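Local atomic coordinates of CD180 antigen (Mus musculus, PDB entry 3T6Q), a protein that may cooperate with MD-1 and TLR4 in the innate response of B cells to bacterial lipopolysaccharide, leading to NF-kappa-B activation. Residues I48-S54 with E74-Q80; S102-L107 with H126-T130. One frame throughout, in Å; residues are numbered along the deposited sequence.

Contact 1. Residues I48-S54 with E74-Q80. With NAG (2-acetamido-2-deoxy-beta-D-glucopyranose), chain R.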
# COMPACT_ATOMS: atom_id res chain seq x y z
N ILE A 48 -11.52 5.44 -16.34
CA ILE A 48 -12.70 6.28 -16.42
C ILE A 48 -12.19 7.59 -17.02
O ILE A 48 -10.99 7.99 -16.86
CB ILE A 48 -13.45 6.43 -15.05
CG1 ILE A 48 -12.50 7.01 -13.95
CG2 ILE A 48 -13.99 5.07 -14.62
CD1 ILE A 48 -13.19 7.21 -12.58
N GLN A 49 -13.08 8.27 -17.74
CA GLN A 49 -12.64 9.38 -18.57
C GLN A 49 -13.89 10.24 -18.89
O GLN A 49 -14.98 9.94 -18.39
CB GLN A 49 -11.97 8.83 -19.86
CG GLN A 49 -12.89 7.97 -20.75
CD GLN A 49 -12.75 6.50 -20.47
OE1 GLN A 49 -11.70 6.03 -20.02
NE2 GLN A 49 -13.80 5.75 -20.73
N ASN A 50 -13.73 11.28 -19.71
CA ASN A 50 -14.79 12.28 -19.95
C ASN A 50 -16.10 11.72 -20.44
O ASN A 50 -17.15 12.28 -20.16
CB ASN A 50 -14.29 13.41 -20.87
CG ASN A 50 -14.08 12.95 -22.31
OD1 ASN A 50 -13.64 11.83 -22.57
ND2 ASN A 50 -14.42 13.82 -23.26
N THR A 51 -16.06 10.56 -21.10
CA THR A 51 -17.28 9.93 -21.61
C THR A 51 -18.00 8.97 -20.65
O THR A 51 -19.12 8.51 -20.92
CB THR A 51 -16.96 9.15 -22.89
OG1 THR A 51 -15.83 8.31 -22.63
CG2 THR A 51 -16.61 10.11 -24.05
N THR A 52 -17.35 8.61 -19.55
CA THR A 52 -17.89 7.54 -18.70
C THR A 52 -19.22 7.92 -18.04
O THR A 52 -20.16 7.11 -18.00
CB THR A 52 -16.87 7.18 -17.61
OG1 THR A 52 -15.61 6.89 -18.24
CG2 THR A 52 -17.40 5.98 -16.79
N PHE A 53 -19.30 9.14 -17.51
CA PHE A 53 -20.46 9.53 -16.67
C PHE A 53 -21.26 10.71 -17.27
O PHE A 53 -22.20 11.21 -16.63
CB PHE A 53 -19.98 9.91 -15.25
CG PHE A 53 -19.20 8.80 -14.52
CD1 PHE A 53 -17.85 8.97 -14.22
CD2 PHE A 53 -19.82 7.62 -14.12
CE1 PHE A 53 -17.13 7.97 -13.58
CE2 PHE A 53 -19.10 6.59 -13.46
CZ PHE A 53 -17.77 6.77 -13.20
N SER A 54 -20.88 11.18 -18.46
CA SER A 54 -21.32 12.52 -18.92
C SER A 54 -22.84 12.71 -19.05
O SER A 54 -23.31 13.84 -18.92
CB SER A 54 -20.60 12.97 -20.21
OG SER A 54 -20.84 12.03 -21.23
N GLU A 74 -8.69 13.20 -17.96
CA GLU A 74 -9.19 14.59 -17.93
C GLU A 74 -10.71 14.63 -17.94
O GLU A 74 -11.36 13.80 -18.57
CB GLU A 74 -8.58 15.44 -19.07
CG GLU A 74 -8.98 14.99 -20.46
CD GLU A 74 -7.97 15.37 -21.55
OE1 GLU A 74 -8.30 15.15 -22.73
OE2 GLU A 74 -6.86 15.84 -21.23
N ASP A 75 -11.29 15.57 -17.19
CA ASP A 75 -12.74 15.77 -17.19
C ASP A 75 -13.60 14.53 -16.96
O ASP A 75 -14.74 14.48 -17.43
CB ASP A 75 -13.15 16.45 -18.52
CG ASP A 75 -12.43 17.77 -18.75
OD1 ASP A 75 -12.47 18.63 -17.84
OD2 ASP A 75 -11.80 17.96 -19.82
N THR A 76 -13.11 13.53 -16.21
CA THR A 76 -13.93 12.35 -15.92
C THR A 76 -15.33 12.71 -15.31
O THR A 76 -16.37 12.05 -15.61
CB THR A 76 -13.17 11.37 -14.98
OG1 THR A 76 -12.05 10.80 -15.69
CG2 THR A 76 -14.08 10.27 -14.53
N PHE A 77 -15.34 13.71 -14.45
CA PHE A 77 -16.56 14.07 -13.67
C PHE A 77 -17.16 15.38 -14.17
O PHE A 77 -17.80 16.14 -13.41
CB PHE A 77 -16.23 14.12 -12.17
CG PHE A 77 -15.80 12.78 -11.65
CD1 PHE A 77 -14.47 12.54 -11.33
CD2 PHE A 77 -16.71 11.72 -11.58
CE1 PHE A 77 -14.06 11.27 -10.89
CE2 PHE A 77 -16.31 10.46 -11.13
CZ PHE A 77 -14.99 10.24 -10.80
N GLN A 78 -16.95 15.65 -15.46
CA GLN A 78 -17.30 16.98 -16.03
C GLN A 78 -18.76 17.33 -15.86
O GLN A 78 -19.05 18.50 -15.70
CB GLN A 78 -16.91 17.10 -17.54
CG GLN A 78 -17.63 16.12 -18.44
CD GLN A 78 -17.15 16.20 -19.88
OE1 GLN A 78 -16.20 16.92 -20.19
NE2 GLN A 78 -17.80 15.45 -20.76
N SER A 79 -19.67 16.35 -15.90
CA SER A 79 -21.11 16.68 -15.84
C SER A 79 -21.72 16.59 -14.45
O SER A 79 -22.95 16.76 -14.29
CB SER A 79 -21.93 15.79 -16.76
OG SER A 79 -21.51 15.86 -18.12
N GLN A 80 -20.89 16.29 -13.44
CA GLN A 80 -21.37 16.03 -12.07
C GLN A 80 -21.29 17.32 -11.23
O GLN A 80 -20.67 17.37 -10.17
CB GLN A 80 -20.54 14.88 -11.42
CG GLN A 80 -21.04 13.49 -11.77
CD GLN A 80 -20.78 13.15 -13.23
OE1 GLN A 80 -19.62 13.05 -13.65
NE2 GLN A 80 -21.84 12.92 -13.99
C1 NAG R . -14.27 13.55 -24.68
C2 NAG R . -15.38 14.22 -25.52
C3 NAG R . -15.01 14.16 -27.02
C4 NAG R . -13.54 14.49 -27.32
C5 NAG R . -12.68 13.62 -26.41
C6 NAG R . -11.18 13.72 -26.63
C7 NAG R . -17.52 14.17 -24.26
C8 NAG R . -18.84 13.51 -24.02
N2 NAG R . -16.70 13.66 -25.21
O3 NAG R . -15.78 15.12 -27.69
O4 NAG R . -13.26 14.29 -28.69
O5 NAG R . -12.98 14.00 -25.09
O6 NAG R . -10.75 14.99 -26.21
O7 NAG R . -17.25 15.16 -23.57
O HOH W 1 -17.86 11.53 -17.59
O HOH W 2 -11.14 12.04 -20.59
O HOH W 3 -14.97 16.42 -22.65
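Phe-53 and Phe-77 lie side by side and point the same way, their planes only 9° apart but slid so far that the rings barely overlap; CE1 of Phe-53 meets CE2 of Phe-77 at 3.6 Å. Thr-76 serves both rings. With OG1 beside the backbone N (chi1 -68°), its CG2 is left anti to that N and sits over the centre of its neighbour Phe-77's ring, also meeting CG1 of Ile-48 at 3.7 Å, while its carbonyl O lies at the edge of the Phe-53 ring. Its OG1 is hydrogen-bonded to His-73 O. At the other end, the bent Gln-80 side chain brings NE2 to Phe-53 O (3.2 Å), above the carbonyl plane, and also bonds Leu-56 O. The hydroxyl of Ser-79 donates to Ser-54 O (2.8 Å) within the plane of that carbonyl, where a lone pair points. Toward the sugar, the extended Gln-78 sends NE2 to O7 of the N-acetylglucosamine (2.9 Å, 168° at the hydrogen), which is covalently linked to Asn-50 ND2. One water joins Asn-50 ND2, Gln-78 OE1 and that O7. Aromatic and aliphatic groups are thus buried between two successive leucine-rich repeats, while amides, a hydroxyl and water join the loops nearer the surface and hold the first sugar's acetamido group against the second repeat.

Contact 2. Residues S102-L107 with H126-T130; sequences SGPKAL and HNQKT
Two successive turns of the leucine-rich-repeat solenoid meet where the loops leading into strands 109-111 and 133-135 pass each other, and Gln-128 makes the direct polar link by donating from NE2 to Pro-104 O. The bond is 2.9 Å long and fairly straight (164° at the hydrogen). The carbonyl oxygen lies close to the amide plane of Gln-128, yet NE2 stands well off the carbonyl plane of Pro-104, away from the lone-pair directions. Leu-107 N reaches the same oxygen from the opposite face, closing the type I turn 104-107, so two N-H groups grip this acceptor. With chi2 at 64° the Gln-128 chain folds back, which lets CG rest on CB of Leu-107 (3.8 Å) while the amide turns to Pro-104; NE2 is also hydrogen-bonded to Leu-101 O. Pro-104 itself centres an inverse gamma turn, in which Lys-105 N bonds Gly-103 O.

On the more exposed flank, CB and CG of Lys-105 rest against Asn-127 O, each at 3.8 Å. The ammonium end curls back within its own loop, Lys-105 NZ to Ser-102 O measuring 2.6 Å; this short distance and an eclipsed last torsion (chi4 1°) leave its position less certain. Beside it, the amide of Asn-127 is packed on Ser-102: Asn-127 ND2 lies 3.4 Å from Ser-102 CA.

At the far end a single water bridges the loops, accepting from Thr-130 N (2.9 Å) and donating to Lys-105 O and Leu-107 O. Buried leucine and glutamine on the inside, a side-chain amide bound to main-chain carbonyls, and a water joining main-chain groups of both loops are typical of stacked coils in the leucine-rich-repeat horseshoe of the Toll-like receptor family.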
# COMPACT_ATOMS: atom_id res chain seq x y z
N SER A 102 -13.02 18.69 -12.28
CA SER A 102 -13.42 20.04 -12.72
C SER A 102 -14.93 20.24 -12.57
O SER A 102 -15.39 21.32 -12.23
CB SER A 102 -12.98 20.30 -14.18
OG SER A 102 -13.70 19.44 -15.09
N GLY A 103 -15.69 19.18 -12.82
CA GLY A 103 -17.14 19.19 -12.75
C GLY A 103 -17.74 19.44 -11.36
O GLY A 103 -18.53 20.38 -11.18
N PRO A 104 -17.37 18.62 -10.37
CA PRO A 104 -18.01 18.73 -9.03
C PRO A 104 -17.44 19.80 -8.10
O PRO A 104 -16.81 19.49 -7.06
CB PRO A 104 -17.83 17.33 -8.43
CG PRO A 104 -16.71 16.70 -9.20
CD PRO A 104 -16.55 17.40 -10.51
N LYS A 105 -17.66 21.07 -8.44
CA LYS A 105 -17.05 22.14 -7.70
C LYS A 105 -17.66 22.29 -6.29
O LYS A 105 -16.97 22.80 -5.41
CB LYS A 105 -17.11 23.47 -8.49
CG LYS A 105 -16.23 23.54 -9.76
CD LYS A 105 -16.24 24.96 -10.35
CE LYS A 105 -15.74 25.12 -11.78
NZ LYS A 105 -15.30 23.91 -12.54
N ALA A 106 -18.90 21.84 -6.08
CA ALA A 106 -19.53 21.84 -4.73
C ALA A 106 -19.36 20.51 -3.98
O ALA A 106 -20.09 20.25 -3.01
CB ALA A 106 -21.01 22.25 -4.77
N LEU A 107 -18.41 19.67 -4.41
CA LEU A 107 -18.19 18.39 -3.72
C LEU A 107 -17.97 18.61 -2.21
O LEU A 107 -17.21 19.49 -1.84
CB LEU A 107 -16.97 17.68 -4.28
CG LEU A 107 -16.90 16.19 -3.90
CD1 LEU A 107 -18.02 15.39 -4.57
CD2 LEU A 107 -15.53 15.67 -4.20
N HIS A 126 -7.70 21.41 -6.45
CA HIS A 126 -7.79 22.88 -6.61
C HIS A 126 -9.18 23.41 -7.01
O HIS A 126 -9.49 24.57 -6.76
CB HIS A 126 -6.73 23.33 -7.59
CG HIS A 126 -6.85 22.66 -8.93
ND1 HIS A 126 -6.27 21.46 -9.19
CD2 HIS A 126 -7.53 23.02 -10.08
CE1 HIS A 126 -6.57 21.09 -10.45
NE2 HIS A 126 -7.33 22.05 -11.00
N ASN A 127 -10.02 22.57 -7.60
CA ASN A 127 -11.41 22.95 -7.94
C ASN A 127 -12.45 22.74 -6.81
O ASN A 127 -13.63 23.05 -7.00
CB ASN A 127 -11.90 22.19 -9.18
CG ASN A 127 -11.41 22.78 -10.48
OD1 ASN A 127 -11.46 24.00 -10.66
ND2 ASN A 127 -10.92 21.93 -11.39
N GLN A 128 -12.05 22.13 -5.69
CA GLN A 128 -13.02 21.76 -4.66
C GLN A 128 -12.88 22.79 -3.53
O GLN A 128 -12.11 22.59 -2.57
CB GLN A 128 -12.81 20.31 -4.14
CG GLN A 128 -13.55 19.28 -4.95
CD GLN A 128 -13.02 19.25 -6.38
OE1 GLN A 128 -11.82 19.08 -6.59
NE2 GLN A 128 -13.90 19.46 -7.34
N LYS A 129 -13.61 23.90 -3.67
CA LYS A 129 -13.46 25.00 -2.72
C LYS A 129 -14.34 24.88 -1.46
O LYS A 129 -14.13 25.63 -0.52
CB LYS A 129 -13.71 26.34 -3.42
CG LYS A 129 -12.46 27.02 -3.96
CD LYS A 129 -12.01 26.44 -5.28
CE LYS A 129 -10.86 27.26 -5.84
NZ LYS A 129 -11.32 28.60 -6.26
N THR A 130 -15.31 23.97 -1.47
CA THR A 130 -16.22 23.76 -0.33
C THR A 130 -16.08 22.36 0.32
O THR A 130 -17.00 21.87 0.95
CB THR A 130 -17.71 24.07 -0.68
OG1 THR A 130 -18.31 23.00 -1.41
CG2 THR A 130 -17.85 25.38 -1.44
O HOH W 4 -15.85 21.64 -3.15

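Contact 1 closes before contact 2 opens along the chain, and their centres lie 14 Å apart in the N-terminal part of the horseshoe. Both join loops of neighbouring leucine-rich repeats: loops 48-54 and 74-80 precede strands 61-63 and 85-87, while loops 102-107 and 126-130 precede strands 109-111 and 133-135, four successive parallel strands. The two contacts also touch, because 74-80 and 102-107 belong to adjacent coils: Asp-75 OD1 probably hydrogen-bonds Ser-102 OG (3.1 Å), and Pro-104 packs on Phe-77 O and Gln-80 O. The four loops therefore stack as one continuous run, with the glycan-bearing coil at its N-terminal end.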